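Autoinducer 2-binding protein LsrB (Clostridium saccharobutylicum DSM 13864, PDB 6DSP) binds the quorum-sensing signal autoinducer-2, held here as its cyclic tetrahydroxytetrahydrofuran form, as a receptor of the bacterial solute-binding protein 2 family. Local coordinates at residues Ser196-Glu201 against Cys222-Ala227. Residues are numbered along the deposited sequence; the frame is centred on the assembly and turned at random.
With PAV ((2R,4S)-2-methyl-2,3,3,4-tetrahydroxytetrahydrofuran), chain C.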
ATOM      1  N   SER A 196      -4.701   3.472  13.080  1.00 11.60           N
ATOM      2  CA  SER A 196      -3.525   3.394  13.954  1.00 11.76           C
ATOM      3  C   SER A 196      -2.319   4.167  13.433  1.00 11.49           C
ATOM      4  O   SER A 196      -1.246   4.115  14.063  1.00 12.52           O
ATOM      5  CB  SER A 196      -3.169   1.956  14.340  1.00 12.33           C
ATOM      6  OG  SER A 196      -3.111   1.118  13.198  1.00 12.31           O
ATOM      7  N   ASN A 197      -2.477   4.930  12.367  1.00 11.37           N
ATOM      8  CA  ASN A 197      -1.530   5.986  12.024  1.00 11.94           C
ATOM      9  C   ASN A 197      -0.144   5.482  11.679  1.00 11.80           C
ATOM     10  O   ASN A 197       0.834   6.246  11.750  1.00 12.68           O
ATOM     11  CB  ASN A 197      -1.499   7.071  13.107  1.00 13.15           C
ATOM     12  CG  ASN A 197      -2.886   7.557  13.413  1.00 14.94           C
ATOM     13  OD1 ASN A 197      -3.534   8.095  12.547  1.00 16.55           O
ATOM     14  ND2 ASN A 197      -3.347   7.344  14.624  1.00 15.50           N
ATOM     15  N   GLN A 198      -0.045   4.221  11.292  1.00 11.28           N
ATOM     16  CA  GLN A 198       1.218   3.564  10.950  1.00 11.35           C
ATOM     17  C   GLN A 198       2.211   3.570  12.098  1.00 12.81           C
ATOM     18  O   GLN A 198       3.424   3.458  11.870  1.00 14.52           O
ATOM     19  CB  GLN A 198       1.825   4.116   9.653  1.00 12.09           C
ATOM     20  CG  GLN A 198       0.844   3.965   8.510  1.00 11.90           C
ATOM     21  CD  GLN A 198       1.331   4.519   7.211  1.00 12.02           C
ATOM     22  OE1 GLN A 198       1.082   5.686   6.893  1.00 12.44           O
ATOM     23  NE2 GLN A 198       2.069   3.715   6.476  1.00 11.90           N
ATOM     24  N   ASP A 199       1.726   3.676  13.325  1.00 13.05           N
ATOM     25  CA  ASP A 199       2.572   3.615  14.499  1.00 13.56           C
ATOM     26  C   ASP A 199       2.489   2.188  15.051  1.00 13.03           C
ATOM     27  O   ASP A 199       1.405   1.732  15.414  1.00 13.38           O
ATOM     28  CB  ASP A 199       2.076   4.643  15.513  1.00 16.05           C
ATOM     29  CG  ASP A 199       2.957   4.686  16.710  1.00 20.36           C
ATOM     30  OD1 ASP A 199       2.930   3.759  17.521  1.00 20.04           O
ATOM     31  OD2 ASP A 199       3.786   5.598  16.759  1.00 25.11           O
ATOM     32  N   ALA A 200       3.624   1.489  15.096  1.00 12.59           N
ATOM     33  CA  ALA A 200       3.613   0.077  15.416  1.00 13.41           C
ATOM     34  C   ALA A 200       3.013  -0.189  16.797  1.00 14.21           C
ATOM     35  O   ALA A 200       2.198  -1.112  16.958  1.00 14.67           O
ATOM     36  CB  ALA A 200       5.025  -0.492  15.286  1.00 14.29           C
ATOM     37  N   GLU A 201       3.389   0.597  17.806  1.00 14.78           N
ATOM     38  CA  GLU A 201       2.831   0.374  19.137  1.00 15.35           C
ATOM     39  C   GLU A 201       1.346   0.728  19.184  1.00 14.14           C
ATOM     40  O   GLU A 201       0.552   0.022  19.823  1.00 15.52           O
ATOM     41  CB  GLU A 201       3.627   1.141  20.203  1.00 18.15           C
ATOM     42  CG  GLU A 201       5.124   0.728  20.353  1.00 21.62           C
ATOM     43  CD  GLU A 201       5.330  -0.646  20.968  1.00 25.40           C
ATOM     44  OE1 GLU A 201       6.028  -0.774  21.990  1.00 23.90           O
ATOM     45  OE2 GLU A 201       4.815  -1.627  20.428  1.00 29.95           O
ATOM     46  N   CYS A 222      -7.289  -5.634   7.762  1.00 11.77           N
ATOM     47  CA  CYS A 222      -6.188  -4.735   8.137  1.00 11.70           C
ATOM     48  C   CYS A 222      -5.392  -4.364   6.887  1.00 11.56           C
ATOM     49  O   CYS A 222      -4.295  -4.896   6.666  1.00 12.45           O
ATOM     50  CB  CYS A 222      -5.292  -5.441   9.152  1.00 12.31           C
ATOM     51  SG  CYS A 222      -6.196  -5.820  10.673  1.00 13.53           S
ATOM     52  N   ASN A 223      -5.942  -3.442   6.073  1.00 11.36           N
ATOM     53  CA  ASN A 223      -5.334  -3.043   4.805  1.00 11.90           C
ATOM     54  C   ASN A 223      -4.213  -2.018   4.978  1.00 11.96           C
ATOM     55  O   ASN A 223      -4.221  -0.953   4.357  1.00 12.54           O
ATOM     56  CB  ASN A 223      -6.400  -2.519   3.833  1.00 12.52           C
ATOM     57  CG  ASN A 223      -7.322  -1.461   4.467  1.00 12.99           C
ATOM     58  OD1 ASN A 223      -7.813  -1.633   5.593  1.00 13.19           O
ATOM     59  ND2 ASN A 223      -7.603  -0.408   3.719  1.00 13.70           N
ATOM     60  N   ASP A 224      -3.240  -2.358   5.829  1.00 11.14           N
ATOM     61  CA  ASP A 224      -2.107  -1.498   6.138  1.00 10.68           C
ATOM     62  C   ASP A 224      -1.025  -2.362   6.777  1.00 10.84           C
ATOM     63  O   ASP A 224      -1.314  -3.212   7.625  1.00 11.84           O
ATOM     64  CB  ASP A 224      -2.526  -0.377   7.080  1.00 10.77           C
ATOM     65  CG  ASP A 224      -1.317   0.388   7.609  1.00 11.31           C
ATOM     66  OD1 ASP A 224      -0.733   1.166   6.815  1.00 11.34           O
ATOM     67  OD2 ASP A 224      -0.929   0.165   8.781  1.00 11.71           O
ATOM     68  N   SER A 225       0.231  -2.112   6.387  1.00 11.45           N
ATOM     69  CA  SER A 225       1.371  -2.929   6.782  1.00 11.81           C
ATOM     70  C   SER A 225       1.744  -2.806   8.265  1.00 11.61           C
ATOM     71  O   SER A 225       2.555  -3.609   8.743  1.00 12.23           O
ATOM     72  CB  SER A 225       2.589  -2.651   5.921  1.00 12.63           C
ATOM     73  OG  SER A 225       3.081  -1.361   6.170  1.00 12.61           O
ATOM     74  N   THR A 226       1.209  -1.814   8.974  1.00 11.07           N
ATOM     75  CA  THR A 226       1.371  -1.685  10.415  1.00 11.07           C
ATOM     76  C   THR A 226       0.159  -2.246  11.143  1.00 11.65           C
ATOM     77  O   THR A 226       0.295  -2.984  12.129  1.00 12.28           O
ATOM     78  CB  THR A 226       1.567  -0.202  10.820  1.00 12.14           C
ATOM     79  OG1 THR A 226       2.584   0.396  10.019  1.00 12.92           O
ATOM     80  CG2 THR A 226       2.011  -0.107  12.248  1.00 12.67           C
ATOM     81  N   ALA A 227      -1.040  -1.920  10.660  1.00 11.43           N
ATOM     82  CA  ALA A 227      -2.245  -2.444  11.303  1.00 11.90           C
ATOM     83  C   ALA A 227      -2.282  -3.962  11.318  1.00 11.71           C
ATOM     84  O   ALA A 227      -2.737  -4.556  12.296  1.00 12.29           O
ATOM     85  CB  ALA A 227      -3.480  -1.934  10.579  1.00 12.91           C
TER
HETATM   86  O2  PAV C 401      -1.135  -1.681   2.723  1.00 16.29           O
HETATM   87  C2  PAV C 401       0.166  -1.076   2.568  1.00 12.17           C
HETATM   88  C1  PAV C 401       1.285  -2.119   2.355  1.00 16.09           C
HETATM   89  O5  PAV C 401       0.478  -0.529   3.966  1.00 11.84           O
HETATM   90  C5  PAV C 401       1.365   0.491   3.803  1.00 12.63           C
HETATM   91  C4  PAV C 401       1.471   0.785   2.296  1.00 13.53           C
HETATM   92  O4  PAV C 401       1.430   2.189   2.057  1.00 12.39           O
HETATM   93  C3  PAV C 401       0.270   0.008   1.745  1.00 12.52           C
HETATM   94  O3  PAV C 401       0.513  -0.400   0.427  1.00 13.45           O
HETATM   95  O13 PAV C 401      -0.898   0.794   1.833  1.00 12.53           O
HETATM   96  O   HOH W   1      -1.735   1.957  10.898  1.00 12.86           O
HETATM   97  O   HOH W   2       1.977   0.938   7.315  1.00 11.92           O
HETATM   98  O   HOH W   3       5.190   1.165  11.146  1.00 17.11           O
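Thr226 sets one branch beside Gln198 in a tight turn and the other beside Ala200 at the start of the next helix, joining two loops at the C-terminal ends of parallel strands in one lobe of the periplasmic-binding-protein fold. Residues 196-199 form a type I' beta turn leading into helix 200-213; residues 222-227 lead from strand 219-222 into helix 227-237 and carry part of the autoinducer-2 pocket. The example illustrates how neighbouring loops can be joined by packing and water, for no direct hydrogen bond passes between the segments. Thr226 CG2, anti to its backbone N, lies 3.6 Å from Ala200 CA, whereas OG1 meets Gln198 CA. Beside it, Gln198 CD stays anti to CA (chi2 178°) and the side chain reaches past Asp224 at a slant, its CG 3.6 Å from Asp224 OD1 and its amide plane 84° from the carboxylate. Three waters complete the join. One accepts from Gln198 NE2, donates to Asp224 OD1 and Ser225 OG, and also bonds Thr226 OG1; another links Gln198 O with that same hydroxyl. The third accepts from Gln198 N, donates to Asp224 OD2 and bonds Ser196 OG, which His159 also holds.

Asp224 also caps the turn that leads into helix 227-237. Its OD2 accepts from Ala227 N at 2.8 Å, on the anti side and near the carboxylate plane, and from Thr226 N, which comes from well above that plane. These bonds probably help fix the carboxylate's rotation, while Gln168, another pocket residue, donates to OD1. Within the same loop Ser225 N donates to O5 of the bound tetrahydrofuran over 2.9 Å, with an N-H...O angle of 150°.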